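Local coordinates for hypothetical protein APE0525 (Aeropyrum pernix, PDB 1ZS7), which is of unknown function but carries a PUA domain and probably binds RNA, perhaps in translation initiation, at residues 33-38 and 89-94. Numbering follows the deposited sequence.
Sequences PYYTRI and VDWLKG. With K (potassium ion), chain G; PO4 (phosphate ion), chain F.
Trp91 and Tyr35 meet at the heart of this contact between two loops. Their side chains run side by side, with CZ3 of Trp91 over one face of the Tyr35 ring, 3.3 Å from Tyr35 CD1, and the ring planes inclined at 43°. With chi1 at 61°, CG of Trp91 lies between the backbone N and the carbonyl carbon, and the indole comes obliquely against Tyr35; the indole edge faces the backbone, CE3 lying 3.2 Å from Arg37 O. Leu92 CD2 sits over one face of the indole and also reaches Tyr35 CD1. The polar ends of both rings are held elsewhere, Tyr35 OH by Ile77 O and Trp91 NE1 by Gly88 O. Residues 89-92 form a type I beta turn, closed by Leu92 N to Val89 O, and Trp91 O there weakly receives Thr36 N and Arg37 N. At the exposed flank Arg37 bends at chi3 and sends NH2 to Asp90 OD2 at 2.9 Å, a salt bridge in which NH2 approaches the anti side of OD2, 29° out of the carboxylate plane; a water links NH1 to the same oxygen. At the other end Lys93, extended beyond CG, carries NZ to Pro33 O at 3.0 Å and to O2 of a phosphate, probably from the crystallisation liquor, at 2.9 Å. Shortened to an alanine, Lys93 would bring no ammonium here, and Pro33 O and the phosphate would probably each lose a partner. Ile38 O binds potassium together with Phe40 O. The contact ties the loop after helix 21-31, in the DUF1947 region, to the connection from helix 81-87 into strand 94-98 of the PUA sheet, consistent with an interdomain contact, with Pro79 of strand 77-79 against both aromatic side chains and strand 129-134 touching Tyr35 and Leu92.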
loop_
_atom_site.group_PDB
_atom_site.type_symbol
_atom_site.label_atom_id
_atom_site.label_comp_id
_atom_site.label_asym_id
_atom_site.label_seq_id
_atom_site.Cartn_x
_atom_site.Cartn_y
_atom_site.Cartn_z
ATOM N N PRO A 33 -5.356 -1.841 14.699
ATOM C CA PRO A 33 -5.126 -0.456 15.150
ATOM C C PRO A 33 -4.895 0.567 14.024
ATOM O O PRO A 33 -5.012 1.766 14.265
ATOM C CB PRO A 33 -3.843 -0.569 15.986
ATOM C CG PRO A 33 -3.638 -2.041 16.234
ATOM C CD PRO A 33 -4.238 -2.733 15.078
ATOM N N TYR A 34 -4.565 0.095 12.828
ATOM C CA TYR A 34 -4.055 0.991 11.769
ATOM C C TYR A 34 -5.028 1.338 10.648
ATOM O O TYR A 34 -4.723 2.193 9.796
ATOM C CB TYR A 34 -2.759 0.424 11.187
ATOM C CG TYR A 34 -1.747 0.232 12.266
ATOM C CD1 TYR A 34 -1.284 1.323 13.013
ATOM C CD2 TYR A 34 -1.293 -1.039 12.594
ATOM C CE1 TYR A 34 -0.376 1.144 14.053
ATOM C CE2 TYR A 34 -0.382 -1.225 13.616
ATOM C CZ TYR A 34 0.080 -0.129 14.336
ATOM O OH TYR A 34 0.986 -0.324 15.362
ATOM N N TYR A 35 -6.184 0.678 10.654
ATOM C CA TYR A 35 -7.170 0.810 9.576
ATOM C C TYR A 35 -8.542 0.975 10.203
ATOM O O TYR A 35 -8.763 0.537 11.324
ATOM C CB TYR A 35 -7.093 -0.418 8.631
ATOM C CG TYR A 35 -5.680 -0.565 8.051
ATOM C CD1 TYR A 35 -5.241 0.288 7.036
ATOM C CD2 TYR A 35 -4.770 -1.497 8.582
ATOM C CE1 TYR A 35 -3.931 0.226 6.539
ATOM C CE2 TYR A 35 -3.457 -1.583 8.081
ATOM C CZ TYR A 35 -3.052 -0.725 7.062
ATOM O OH TYR A 35 -1.769 -0.808 6.583
ATOM N N THR A 36 -9.439 1.650 9.487
ATOM C CA THR A 36 -10.823 1.789 9.909
ATOM C C THR A 36 -11.476 0.420 9.994
ATOM O O THR A 36 -12.158 0.127 10.968
ATOM C CB THR A 36 -11.622 2.669 8.938
ATOM O OG1 THR A 36 -10.970 3.938 8.827
ATOM C CG2 THR A 36 -13.061 2.869 9.447
ATOM N N ARG A 37 -11.247 -0.401 8.963
ATOM C CA ARG A 37 -11.800 -1.751 8.878
ATOM C C ARG A 37 -10.751 -2.662 8.277
ATOM O O ARG A 37 -9.932 -2.228 7.485
ATOM C CB ARG A 37 -13.029 -1.795 7.957
ATOM C CG ARG A 37 -14.258 -1.107 8.491
ATOM C CD ARG A 37 -15.435 -1.257 7.508
ATOM N NE ARG A 37 -15.168 -0.698 6.172
ATOM C CZ ARG A 37 -15.218 0.594 5.855
ATOM N NH1 ARG A 37 -15.529 1.512 6.767
ATOM N NH2 ARG A 37 -14.968 0.970 4.605
ATOM N N ILE A 38 -10.795 -3.933 8.639
ATOM C CA ILE A 38 -10.011 -4.945 7.940
ATOM C C ILE A 38 -10.847 -5.257 6.681
ATOM O O ILE A 38 -12.037 -5.538 6.803
ATOM C CB ILE A 38 -9.739 -6.169 8.866
ATOM C CG1 ILE A 38 -8.658 -5.748 9.891
ATOM C CG2 ILE A 38 -9.350 -7.408 8.045
ATOM C CD1 ILE A 38 -8.490 -6.604 11.101
ATOM N N VAL A 89 -10.579 1.931 -1.177
ATOM C CA VAL A 89 -9.763 2.703 -0.220
ATOM C C VAL A 89 -10.524 3.187 1.021
ATOM O O VAL A 89 -9.940 3.836 1.898
ATOM C CB VAL A 89 -9.123 3.962 -0.911
ATOM C CG1 VAL A 89 -8.128 3.539 -1.999
ATOM C CG2 VAL A 89 -10.207 4.920 -1.478
ATOM N N ASP A 90 -11.822 2.894 1.091
ATOM C CA ASP A 90 -12.663 3.420 2.178
ATOM C C ASP A 90 -12.302 2.855 3.558
ATOM O O ASP A 90 -12.643 3.447 4.588
ATOM C CB ASP A 90 -14.148 3.192 1.901
ATOM C CG ASP A 90 -15.041 4.076 2.770
ATOM O OD1 ASP A 90 -14.931 5.323 2.686
ATOM O OD2 ASP A 90 -15.841 3.536 3.560
ATOM N N TRP A 91 -11.627 1.708 3.565
ATOM C CA TRP A 91 -11.238 1.049 4.810
ATOM C C TRP A 91 -9.967 1.653 5.433
ATOM O O TRP A 91 -9.649 1.373 6.586
ATOM C CB TRP A 91 -11.075 -0.454 4.568
ATOM C CG TRP A 91 -10.005 -0.787 3.550
ATOM C CD1 TRP A 91 -10.111 -0.753 2.168
ATOM C CD2 TRP A 91 -8.680 -1.216 3.838
ATOM N NE1 TRP A 91 -8.920 -1.150 1.597
ATOM C CE2 TRP A 91 -8.022 -1.420 2.599
ATOM C CE3 TRP A 91 -7.976 -1.446 5.029
ATOM C CZ2 TRP A 91 -6.696 -1.856 2.522
ATOM C CZ3 TRP A 91 -6.650 -1.887 4.956
ATOM C CH2 TRP A 91 -6.027 -2.082 3.705
ATOM N N LEU A 92 -9.251 2.477 4.671
ATOM C CA LEU A 92 -8.090 3.198 5.197
ATOM C C LEU A 92 -8.567 4.338 6.105
ATOM O O LEU A 92 -9.683 4.828 5.940
ATOM C CB LEU A 92 -7.273 3.784 4.032
ATOM C CG LEU A 92 -6.772 2.835 2.939
ATOM C CD1 LEU A 92 -5.970 3.616 1.906
ATOM C CD2 LEU A 92 -5.932 1.672 3.517
ATOM N N LYS A 93 -7.719 4.783 7.034
ATOM C CA LYS A 93 -8.071 5.919 7.875
ATOM C C LYS A 93 -8.174 7.202 7.049
ATOM O O LYS A 93 -8.983 8.070 7.349
ATOM C CB LYS A 93 -7.097 6.077 9.041
ATOM C CG LYS A 93 -7.198 4.927 10.033
ATOM C CD LYS A 93 -6.459 5.231 11.344
ATOM C CE LYS A 93 -6.811 4.133 12.365
ATOM N NZ LYS A 93 -6.230 4.471 13.693
ATOM N N GLY A 94 -7.381 7.288 5.987
ATOM C CA GLY A 94 -7.458 8.452 5.140
ATOM C C GLY A 94 -6.897 8.250 3.759
ATOM O O GLY A 94 -6.148 7.296 3.491
HETATM K K K G . -13.934 -7.225 7.002
HETATM P P PO4 F . -6.777 8.111 14.500
HETATM O O1 PO4 F . -5.368 7.735 14.117
HETATM O O2 PO4 F . -7.722 6.973 14.157
HETATM O O3 PO4 F . -6.816 8.372 15.994
HETATM O O4 PO4 F . -7.222 9.372 13.784
HETATM O O HOH W 1 -5.322 3.502 7.372
HETATM O O HOH W 2 -12.209 5.263 6.502
HETATM O O HOH W 3 -15.268 4.441 6.363
#